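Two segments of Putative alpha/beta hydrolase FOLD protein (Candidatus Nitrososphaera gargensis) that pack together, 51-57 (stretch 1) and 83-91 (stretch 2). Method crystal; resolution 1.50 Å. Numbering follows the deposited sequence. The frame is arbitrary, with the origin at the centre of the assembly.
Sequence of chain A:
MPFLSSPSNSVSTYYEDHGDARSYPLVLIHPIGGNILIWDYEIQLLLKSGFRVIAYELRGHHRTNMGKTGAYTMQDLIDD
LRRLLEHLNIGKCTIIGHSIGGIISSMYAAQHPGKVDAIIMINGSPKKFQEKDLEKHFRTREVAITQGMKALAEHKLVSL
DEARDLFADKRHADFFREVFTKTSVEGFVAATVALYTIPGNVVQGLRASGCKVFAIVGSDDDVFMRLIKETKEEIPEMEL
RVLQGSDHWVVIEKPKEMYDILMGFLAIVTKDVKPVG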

# COMPACT_ATOMS: atom_id res chain seq x y z
N PHE A 51 -24.61 20.34 -18.14
CA PHE A 51 -23.49 19.43 -18.29
C PHE A 51 -23.87 17.97 -18.47
O PHE A 51 -24.98 17.57 -18.12
CB PHE A 51 -22.71 19.54 -16.98
CG PHE A 51 -22.07 20.85 -16.81
CD1 PHE A 51 -20.93 21.15 -17.51
CD2 PHE A 51 -22.56 21.79 -15.90
CE1 PHE A 51 -20.28 22.37 -17.35
CE2 PHE A 51 -21.91 23.02 -15.75
CZ PHE A 51 -20.81 23.32 -16.50
N ARG A 52 -22.93 17.23 -19.07
CA ARG A 52 -22.98 15.77 -19.07
C ARG A 52 -22.20 15.39 -17.78
O ARG A 52 -21.22 16.03 -17.48
CB ARG A 52 -22.29 15.22 -20.26
CG ARG A 52 -22.15 13.73 -20.31
CD ARG A 52 -21.34 13.34 -21.49
NE ARG A 52 -21.15 11.93 -21.66
CZ ARG A 52 -20.46 11.39 -22.64
NH1 ARG A 52 -19.78 12.13 -23.52
NH2 ARG A 52 -20.39 10.08 -22.72
N VAL A 53 -22.76 14.49 -17.03
CA VAL A 53 -22.21 14.12 -15.69
C VAL A 53 -21.90 12.64 -15.66
O VAL A 53 -22.80 11.79 -15.75
CB VAL A 53 -23.14 14.46 -14.57
CG1 VAL A 53 -22.43 14.25 -13.22
CG2 VAL A 53 -23.57 15.93 -14.73
N ILE A 54 -20.62 12.33 -15.50
CA ILE A 54 -20.14 10.97 -15.38
C ILE A 54 -19.73 10.72 -13.95
O ILE A 54 -18.99 11.56 -13.39
CB ILE A 54 -18.95 10.73 -16.30
CG1 ILE A 54 -19.42 10.91 -17.78
CG2 ILE A 54 -18.41 9.31 -16.11
CD1 ILE A 54 -18.32 11.30 -18.70
N ALA A 55 -20.22 9.68 -13.34
CA ALA A 55 -19.78 9.33 -11.97
C ALA A 55 -19.48 7.86 -11.94
O ALA A 55 -20.06 7.10 -12.71
CB ALA A 55 -20.84 9.68 -10.98
N TYR A 56 -18.55 7.43 -11.12
CA TYR A 56 -18.18 6.04 -11.03
C TYR A 56 -17.82 5.64 -9.64
O TYR A 56 -17.60 6.49 -8.79
CB TYR A 56 -17.13 5.63 -12.07
CG TYR A 56 -15.74 6.07 -11.71
CD1 TYR A 56 -15.34 7.40 -11.82
CD2 TYR A 56 -14.80 5.18 -11.24
CE1 TYR A 56 -14.06 7.76 -11.52
CE2 TYR A 56 -13.54 5.54 -10.95
CZ TYR A 56 -13.19 6.85 -11.04
OH TYR A 56 -11.91 7.21 -10.78
N GLU A 57 -17.81 4.36 -9.37
CA GLU A 57 -17.46 3.82 -8.08
C GLU A 57 -16.10 3.20 -8.16
O GLU A 57 -15.79 2.37 -8.99
CB GLU A 57 -18.56 2.90 -7.57
CG GLU A 57 -19.81 3.72 -7.22
CD GLU A 57 -21.10 3.06 -6.92
OE1 GLU A 57 -21.28 1.86 -7.14
OE2 GLU A 57 -21.95 3.82 -6.40
N ARG A 83 -9.34 4.18 -18.41
CA ARG A 83 -10.12 3.19 -19.19
C ARG A 83 -11.54 3.63 -19.27
O ARG A 83 -12.19 3.50 -20.33
CB ARG A 83 -9.98 1.80 -18.59
CG ARG A 83 -8.57 1.25 -18.85
CD ARG A 83 -8.40 -0.23 -18.71
NE ARG A 83 -8.89 -0.61 -17.41
CZ ARG A 83 -8.19 -0.58 -16.28
NH1 ARG A 83 -6.87 -0.37 -16.26
NH2 ARG A 83 -8.84 -0.94 -15.16
N LEU A 84 -12.12 4.16 -18.20
CA LEU A 84 -13.52 4.59 -18.25
C LEU A 84 -13.70 5.77 -19.22
O LEU A 84 -14.65 5.79 -19.99
CB LEU A 84 -13.99 5.01 -16.83
CG LEU A 84 -15.41 5.54 -16.75
CD1 LEU A 84 -16.45 4.51 -17.17
CD2 LEU A 84 -15.67 6.04 -15.34
N LEU A 85 -12.81 6.76 -19.20
CA LEU A 85 -12.99 7.93 -20.04
C LEU A 85 -12.71 7.55 -21.48
O LEU A 85 -13.40 8.06 -22.38
CB LEU A 85 -12.08 9.07 -19.55
CG LEU A 85 -12.41 9.53 -18.13
CD1 LEU A 85 -11.57 10.76 -17.83
CD2 LEU A 85 -13.91 9.79 -17.89
N GLU A 86 -11.82 6.62 -21.76
CA GLU A 86 -11.67 6.07 -23.12
C GLU A 86 -12.93 5.37 -23.55
O GLU A 86 -13.40 5.54 -24.71
CB GLU A 86 -10.53 5.08 -23.21
CG GLU A 86 -9.17 5.57 -23.03
CD GLU A 86 -8.13 4.44 -22.86
OE1 GLU A 86 -8.46 3.21 -22.78
OE2 GLU A 86 -6.93 4.84 -22.76
N HIS A 87 -13.56 4.61 -22.70
CA HIS A 87 -14.79 3.82 -23.01
C HIS A 87 -15.88 4.74 -23.38
O HIS A 87 -16.71 4.36 -24.28
CB HIS A 87 -15.12 3.00 -21.78
CG HIS A 87 -16.38 2.25 -21.88
ND1 HIS A 87 -16.56 1.28 -22.86
CD2 HIS A 87 -17.53 2.30 -21.16
CE1 HIS A 87 -17.75 0.74 -22.68
NE2 HIS A 87 -18.38 1.35 -21.69
N LEU A 88 -15.98 5.90 -22.76
CA LEU A 88 -17.05 6.83 -22.97
C LEU A 88 -16.70 7.85 -24.04
O LEU A 88 -17.51 8.73 -24.32
CB LEU A 88 -17.46 7.47 -21.66
CG LEU A 88 -17.99 6.46 -20.67
CD1 LEU A 88 -18.28 7.21 -19.37
CD2 LEU A 88 -19.22 5.70 -21.16
N ASN A 89 -15.52 7.73 -24.62
CA ASN A 89 -15.04 8.63 -25.66
C ASN A 89 -15.07 10.06 -25.23
O ASN A 89 -15.50 10.96 -25.97
CB ASN A 89 -15.90 8.42 -26.92
CG ASN A 89 -15.85 6.97 -27.41
OD1 ASN A 89 -16.85 6.27 -27.41
ND2 ASN A 89 -14.69 6.52 -27.80
N ILE A 90 -14.59 10.27 -24.00
CA ILE A 90 -14.42 11.64 -23.45
C ILE A 90 -13.02 12.17 -23.85
O ILE A 90 -12.01 11.68 -23.32
CB ILE A 90 -14.51 11.55 -21.90
CG1 ILE A 90 -15.80 10.89 -21.45
CG2 ILE A 90 -14.39 12.91 -21.20
CD1 ILE A 90 -17.00 11.52 -22.04
N GLY A 91 -12.97 13.19 -24.70
CA GLY A 91 -11.69 13.85 -25.07
C GLY A 91 -11.16 14.93 -24.12
O GLY A 91 -9.94 14.98 -23.86
O HOH W 1 -18.46 11.20 -25.81

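A β-strand that includes Ile54 packs against the last turn of a helix and the loop that follows it, burying 294 Å² in all. No direct hydrogen bond crosses the contact; apolar side chains and one bridging water hold it together. The strand's alternation sets the pattern: Arg52, Ile54 and Tyr56 direct their CA-to-CB bonds toward the helix, Ala55 directs its own away, and Val53 is out of reach. From the other stretch Leu84, Leu88 and Ile90 answer, Leu84 and Leu88 being one helical turn apart in sequence.

Ile54 is the centre of the contact and loses the most surface, 69 Å². With chi1 at m and chi2 at t, Ile54 CG2 lies 3.9 Å from Leu88 CD1 and 4.3 Å from Leu84 CD2; Ile54 CD1 is 3.6 Å from Ile90 CD1 and also 4.1 Å from Leu88 CD1. A branched aliphatic chain suits this place because it can touch all three without leaving a polar group unpaired. Leu84, with chi1 t and chi2 p, carries CD2 to 3.6 Å from Tyr56 CB. Tyr56, in the p rotamer (chi1 77°), meets Leu84 CD2 with its CB and the near part of its ring; the hydroxyl takes no part. Leu88 adopts the m,t rotamer, a common one for leucine, which places CD1 against Ile54. Leu85 points sideways, and although its end comes nearer, Leu85 CD2 stays 4.7 Å from Ile54 CD1.

Arg52 is fully extended, with chi1 to chi3 all t and chi4 at 180°, so its long aliphatic stem carries the charge from the strand to the end of the helix. There Ile90, in the m,m rotamer, lays CD1 over one face of the guanidinium, 3.2 Å from Arg52 NH1; the flat face of this group accepts an apolar neighbour while its N-H bonds point outward in the plane. Arg52 NH1 donates to water 1 at 2.8 Å, and the water in turn donates to Asn89 O at 3.0 Å, tying the strand to the loop. Arg52 NE and NH2 are hydrogen-bonded elsewhere in the structure, so the buried charge is well supplied.

The backbone turn brings these groups into place. Asn89, with positive phi (56°), ends the helix in a Schellman motif, with Asn89 N bonded to Glu86 O and Ile90 N to Leu85 O, both at 3.0 Å. The chain thereby turns so that Ile90 points back toward the strand, while Asn89 itself remains exposed.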